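Side-chain contacts in uncharacterized protein (Mycobacterium avium subsp. paratuberculosis, PDB 4R9Z), which probably hydrolyses fatty acyl-CoA thioesters, as expected of a double hot-dog acyl-CoA thioesterase II: residues Trp23-Gln28 against Ser51-Gly56; Ala13-Glu18 against Ala192-Tyr197. All blocks are in the same frame, centred on the assembly; numbering follows the deposited sequence.

How the interactions relate
Two contacts of one double hot-dog chain show how chemistry follows place in the fold. Interaction 2 is wholly buried, about 9 Å from the chain's centre, and purely apolar: Leu-15 of helix 8-15 meets Leu-194 and Tyr-197 of helix 188-201. Interaction 1 lies farther out, about 17 Å from that centre, where strand 24-27 passes the end of helix 39-52, and it mixes aromatic rings with an arginine and a threonine. The two are neighbours, their centres about 11 Å apart. Arg-52 NH1 is probably hydrogen-bonded to Leu-17 O at 2.8 Å, and the backbones of Val-26 and Glu-18 pair, so residues 13-18 adjoin both halves of interaction 1.

Interaction 1: residues Trp23-Gln28 against Ser51-Gly56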
loop_
_atom_site.group_PDB
_atom_site.type_symbol
_atom_site.label_atom_id
_atom_site.label_comp_id
_atom_site.label_asym_id
_atom_site.label_seq_id
_atom_site.Cartn_x
_atom_site.Cartn_y
_atom_site.Cartn_z
ATOM N N TRP B 23 10.408 -21.102 9.494
ATOM C CA TRP B 23 9.909 -20.009 8.673
ATOM C C TRP B 23 9.029 -20.505 7.530
ATOM O O TRP B 23 8.913 -19.845 6.496
ATOM C CB TRP B 23 11.073 -19.200 8.104
ATOM C CG TRP B 23 11.981 -18.629 9.135
ATOM C CD1 TRP B 23 13.164 -19.145 9.555
ATOM C CD2 TRP B 23 11.775 -17.430 9.887
ATOM N NE1 TRP B 23 13.717 -18.342 10.519
ATOM C CE2 TRP B 23 12.881 -17.281 10.745
ATOM C CE3 TRP B 23 10.762 -16.464 9.920
ATOM C CZ2 TRP B 23 13.007 -16.209 11.626
ATOM C CZ3 TRP B 23 10.889 -15.397 10.795
ATOM C CH2 TRP B 23 12.003 -15.281 11.636
ATOM N N ARG B 24 8.387 -21.652 7.716
ATOM C CA ARG B 24 7.692 -22.274 6.601
ATOM C C ARG B 24 6.388 -22.910 7.035
ATOM O O ARG B 24 6.309 -23.553 8.081
ATOM C CB ARG B 24 8.593 -23.305 5.921
ATOM C CG ARG B 24 9.716 -22.669 5.115
ATOM C CD ARG B 24 10.431 -23.663 4.239
ATOM N NE ARG B 24 11.675 -23.103 3.719
ATOM C CZ ARG B 24 11.790 -22.485 2.548
ATOM N NH1 ARG B 24 10.733 -22.344 1.760
ATOM N NH2 ARG B 24 12.968 -22.010 2.166
ATOM N N PHE B 25 5.361 -22.682 6.225
ATOM C CA PHE B 25 4.002 -23.118 6.510
ATOM C C PHE B 25 3.364 -23.645 5.234
ATOM O O PHE B 25 3.767 -23.280 4.129
ATOM C CB PHE B 25 3.154 -21.974 7.076
ATOM C CG PHE B 25 3.758 -21.297 8.271
ATOM C CD1 PHE B 25 4.691 -20.282 8.111
ATOM C CD2 PHE B 25 3.380 -21.656 9.552
ATOM C CE1 PHE B 25 5.249 -19.655 9.205
ATOM C CE2 PHE B 25 3.932 -21.028 10.653
ATOM C CZ PHE B 25 4.868 -20.027 10.479
ATOM N N VAL B 26 2.351 -24.483 5.390
ATOM C CA VAL B 26 1.559 -24.915 4.252
ATOM C C VAL B 26 0.106 -24.562 4.527
ATOM O O VAL B 26 -0.402 -24.778 5.628
ATOM C CB VAL B 26 1.708 -26.435 3.986
ATOM C CG1 VAL B 26 1.004 -26.834 2.697
ATOM C CG2 VAL B 26 3.178 -26.826 3.935
ATOM N N GLY B 27 -0.549 -23.979 3.530
ATOM C CA GLY B 27 -1.923 -23.546 3.679
ATOM C C GLY B 27 -2.846 -24.291 2.741
ATOM O O GLY B 27 -2.608 -24.359 1.534
ATOM N N GLN B 28 -3.903 -24.868 3.295
ATOM C CA GLN B 28 -4.814 -25.653 2.484
ATOM C C GLN B 28 -5.765 -24.726 1.756
ATOM O O GLN B 28 -6.213 -23.719 2.304
ATOM C CB GLN B 28 -5.585 -26.669 3.334
ATOM C CG GLN B 28 -4.739 -27.839 3.812
ATOM C CD GLN B 28 -3.916 -28.470 2.703
ATOM O OE1 GLN B 28 -4.369 -28.598 1.565
ATOM N NE2 GLN B 28 -2.690 -28.859 3.031
ATOM N N SER B 51 2.540 -13.439 11.009
ATOM C CA SER B 51 2.144 -13.174 12.387
ATOM C C SER B 51 2.649 -14.229 13.366
ATOM O O SER B 51 3.042 -13.901 14.482
ATOM C CB SER B 51 0.624 -13.075 12.484
ATOM O OG SER B 51 0.124 -12.109 11.580
ATOM N N ARG B 52 2.616 -15.493 12.951
ATOM C CA ARG B 52 3.080 -16.597 13.790
ATOM C C ARG B 52 4.596 -16.623 13.985
ATOM O O ARG B 52 5.091 -17.296 14.887
ATOM C CB ARG B 52 2.610 -17.932 13.205
ATOM C CG ARG B 52 1.113 -18.143 13.348
ATOM C CD ARG B 52 0.624 -19.392 12.635
ATOM N NE ARG B 52 1.163 -20.617 13.214
ATOM C CZ ARG B 52 0.832 -21.835 12.802
ATOM N NH1 ARG B 52 -0.036 -21.989 11.813
ATOM N NH2 ARG B 52 1.369 -22.896 13.379
ATOM N N THR B 53 5.326 -15.897 13.141
ATOM C CA THR B 53 6.772 -15.750 13.303
ATOM C C THR B 53 7.106 -14.462 14.044
ATOM O O THR B 53 8.275 -14.125 14.206
ATOM C CB THR B 53 7.525 -15.737 11.961
ATOM O OG1 THR B 53 7.284 -14.501 11.270
ATOM C CG2 THR B 53 7.136 -16.937 11.101
ATOM N N ALA B 54 6.079 -13.706 14.415
ATOM C CA ALA B 54 6.265 -12.515 15.240
ATOM C C ALA B 54 5.630 -12.745 16.605
ATOM O O ALA B 54 4.408 -12.786 16.730
ATOM C CB ALA B 54 5.670 -11.295 14.568
ATOM N N ALA B 55 6.461 -12.825 17.636
ATOM C CA ALA B 55 6.021 -13.342 18.922
ATOM C C ALA B 55 5.166 -12.348 19.698
ATOM O O ALA B 55 5.672 -11.359 20.229
ATOM C CB ALA B 55 7.228 -13.751 19.747
ATOM N N GLY B 56 3.866 -12.640 19.770
ATOM C CA GLY B 56 2.914 -11.823 20.506
ATOM C C GLY B 56 2.820 -10.386 20.019
ATOM O O GLY B 56 2.614 -9.457 20.803
#
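In both Phe-25 and Arg-52 the CG lies anti to the carbonyl carbon and beside the backbone N (chi1 -54° and -71°), and with each CB aimed at the other segment this sends ring and guanidinium to meet across the contact. A bend in the arginine at chi3 turns the guanidinium so that one of its faces is presented to Phe-25 CE2. That atom sits over the centre of the face, 3.8 Å from Arg-52 NE, while the two planes stand 58° apart; the encounter is therefore tilted, not a parallel stack. Leu-17 O is the second partner of the guanidinium, at NH1.

Thr-53 is wedged between the two aromatic residues. Its CG2 comes in at the edge of the phenylalanine ring, near the ring plane, at 3.8 Å from Phe-25 CE1. In the N-terminal hot-dog of this double hot-dog fold, helix 39-52 ends beside strand 24-27, which pairs with strand 76-85, and Thr-53 follows in the turn.

Trp-23 closes the other flank of the threonine with its six-membered ring, CZ3 lying 3.6 Å from Thr-53 CB, the two side chains crossing at about a right angle. Thr-53 OG1 hydrogen-bonds to Ala-50 O, with Arg-92 NE as a further partner, so the hydroxyl has polar partners of its own while CB and CG2 face the rings.

Interaction 2: residues Ala13-Glu18 against Ala192-Tyr197; sequences ATLELE and ASLVAY
Leu-15 meets helix 188-201 with both of its methyl groups, and every contact across the pair is apolar. The closer is methyl to methyl: Leu-15 CD1 lies 3.6 Å from Leu-194 CD2. CB of Leu-15 points at the opposing helix, whereas that of Leu-194 does not, and only the branched end of Leu-194 reaches across.

The second kind is aliphatic on aromatic. Leu-15 CD2 approaches the edge of the Tyr-197 ring, near its plane, 4.1 Å from Tyr-197 CE2, and Leu-15 CD1 lies 4.2 Å from Tyr-197 CD2, so both methyls meet the same side of the ring's perimeter. Tyr-197 has CG anti to the backbone N (chi1 -162°), which swings the ring out from its helix toward the leucine. Trp-158 meets the same ring edge-to-face.

Polar bonding comes from outside the pair. The hydroxyl of Tyr-197 is hydrogen-bonded to His-41 ND1 on helix 39-52, and Thr-14 O receives a bond from Gln-45 NE2 of that helix, which thus touches both segments. Helices 39-52 and 188-201 belong to the N-terminal and C-terminal hot-dog halves respectively, and Leu-15 packs where they come together.

With no hydrogen bond between the two segments, their attachment rests on burial of hydrocarbon, while the tyrosine's hydroxyl has its polar partner in His-41, which probably restrains the ring.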
loop_
_atom_site.group_PDB
_atom_site.type_symbol
_atom_site.label_atom_id
_atom_site.label_comp_id
_atom_site.label_asym_id
_atom_site.label_seq_id
_atom_site.Cartn_x
_atom_site.Cartn_y
_atom_site.Cartn_z
ATOM N N ALA B 13 -10.631 -23.444 9.264
ATOM C CA ALA B 13 -9.763 -24.609 9.156
ATOM C C ALA B 13 -8.572 -24.329 8.240
ATOM O O ALA B 13 -7.425 -24.583 8.608
ATOM C CB ALA B 13 -10.547 -25.808 8.655
ATOM N N THR B 14 -8.844 -23.799 7.050
ATOM C CA THR B 14 -7.786 -23.508 6.085
ATOM C C THR B 14 -6.858 -22.406 6.592
ATOM O O THR B 14 -5.691 -22.348 6.212
ATOM C CB THR B 14 -8.357 -23.091 4.712
ATOM O OG1 THR B 14 -9.276 -22.003 4.873
ATOM C CG2 THR B 14 -9.062 -24.264 4.049
ATOM N N LEU B 15 -7.379 -21.534 7.449
ATOM C CA LEU B 15 -6.570 -20.464 8.012
ATOM C C LEU B 15 -5.631 -20.971 9.100
ATOM O O LEU B 15 -4.674 -20.289 9.463
ATOM C CB LEU B 15 -7.456 -19.348 8.558
ATOM C CG LEU B 15 -8.242 -18.623 7.463
ATOM C CD1 LEU B 15 -8.948 -17.398 8.013
ATOM C CD2 LEU B 15 -7.327 -18.248 6.307
ATOM N N GLU B 16 -5.901 -22.161 9.629
ATOM C CA GLU B 16 -4.959 -22.781 10.555
ATOM C C GLU B 16 -3.864 -23.480 9.769
ATOM O O GLU B 16 -3.991 -24.649 9.401
ATOM C CB GLU B 16 -5.656 -23.760 11.495
ATOM C CG GLU B 16 -6.245 -23.097 12.733
ATOM C CD GLU B 16 -5.233 -22.244 13.478
ATOM O OE1 GLU B 16 -4.260 -22.809 14.022
ATOM O OE2 GLU B 16 -5.411 -21.006 13.515
ATOM N N LEU B 17 -2.784 -22.750 9.521
ATOM C CA LEU B 17 -1.706 -23.239 8.681
ATOM C C LEU B 17 -0.941 -24.346 9.370
ATOM O O LEU B 17 -0.849 -24.373 10.595
ATOM C CB LEU B 17 -0.750 -22.102 8.336
ATOM C CG LEU B 17 -1.406 -20.826 7.822
ATOM C CD1 LEU B 17 -0.355 -19.757 7.588
ATOM C CD2 LEU B 17 -2.181 -21.117 6.554
ATOM N N GLU B 18 -0.386 -25.257 8.578
ATOM C CA GLU B 18 0.520 -26.263 9.108
ATOM C C GLU B 18 1.945 -25.743 9.054
ATOM O O GLU B 18 2.448 -25.400 7.985
ATOM C CB GLU B 18 0.416 -27.575 8.334
ATOM C CG GLU B 18 1.082 -28.748 9.040
ATOM C CD GLU B 18 1.435 -29.877 8.092
ATOM O OE1 GLU B 18 1.128 -29.759 6.885
ATOM O OE2 GLU B 18 2.014 -30.882 8.555
ATOM N N ALA B 192 -7.638 -10.059 12.626
ATOM C CA ALA B 192 -7.014 -9.138 11.690
ATOM C C ALA B 192 -6.919 -9.750 10.294
ATOM O O ALA B 192 -7.188 -9.078 9.298
ATOM C CB ALA B 192 -5.645 -8.736 12.184
ATOM N N SER B 193 -6.561 -11.028 10.221
ATOM C CA SER B 193 -6.444 -11.689 8.928
ATOM C C SER B 193 -7.813 -11.854 8.283
ATOM O O SER B 193 -7.937 -11.813 7.061
ATOM C CB SER B 193 -5.768 -13.055 9.062
ATOM O OG SER B 193 -6.563 -13.943 9.828
ATOM N N LEU B 194 -8.846 -12.003 9.106
ATOM C CA LEU B 194 -10.200 -12.156 8.590
ATOM C C LEU B 194 -10.713 -10.825 8.073
ATOM O O LEU B 194 -11.431 -10.767 7.076
ATOM C CB LEU B 194 -11.138 -12.696 9.664
ATOM C CG LEU B 194 -11.006 -14.184 9.969
ATOM C CD1 LEU B 194 -11.731 -14.514 11.262
ATOM C CD2 LEU B 194 -11.562 -14.996 8.811
ATOM N N VAL B 195 -10.338 -9.756 8.763
ATOM C CA VAL B 195 -10.604 -8.415 8.279
ATOM C C VAL B 195 -9.946 -8.224 6.915
ATOM O O VAL B 195 -10.603 -7.841 5.950
ATOM C CB VAL B 195 -10.096 -7.355 9.251
ATOM C CG1 VAL B 195 -10.054 -6.000 8.569
ATOM C CG2 VAL B 195 -10.987 -7.314 10.474
ATOM N N ALA B 196 -8.650 -8.506 6.840
ATOM C CA ALA B 196 -7.926 -8.424 5.578
ATOM C C ALA B 196 -8.553 -9.324 4.517
ATOM O O ALA B 196 -8.715 -8.914 3.370
ATOM C CB ALA B 196 -6.463 -8.783 5.782
ATOM N N TYR B 197 -8.896 -10.547 4.914
ATOM C CA TYR B 197 -9.552 -11.523 4.039
ATOM C C TYR B 197 -10.778 -10.919 3.352
ATOM O O TYR B 197 -10.895 -10.946 2.129
ATOM C CB TYR B 197 -9.952 -12.761 4.853
ATOM C CG TYR B 197 -10.240 -14.027 4.068
ATOM C CD1 TYR B 197 -10.902 -13.992 2.846
ATOM C CD2 TYR B 197 -9.856 -15.269 4.566
ATOM C CE1 TYR B 197 -11.167 -15.150 2.140
ATOM C CE2 TYR B 197 -10.118 -16.436 3.867
ATOM C CZ TYR B 197 -10.775 -16.370 2.656
ATOM O OH TYR B 197 -11.035 -17.527 1.956
#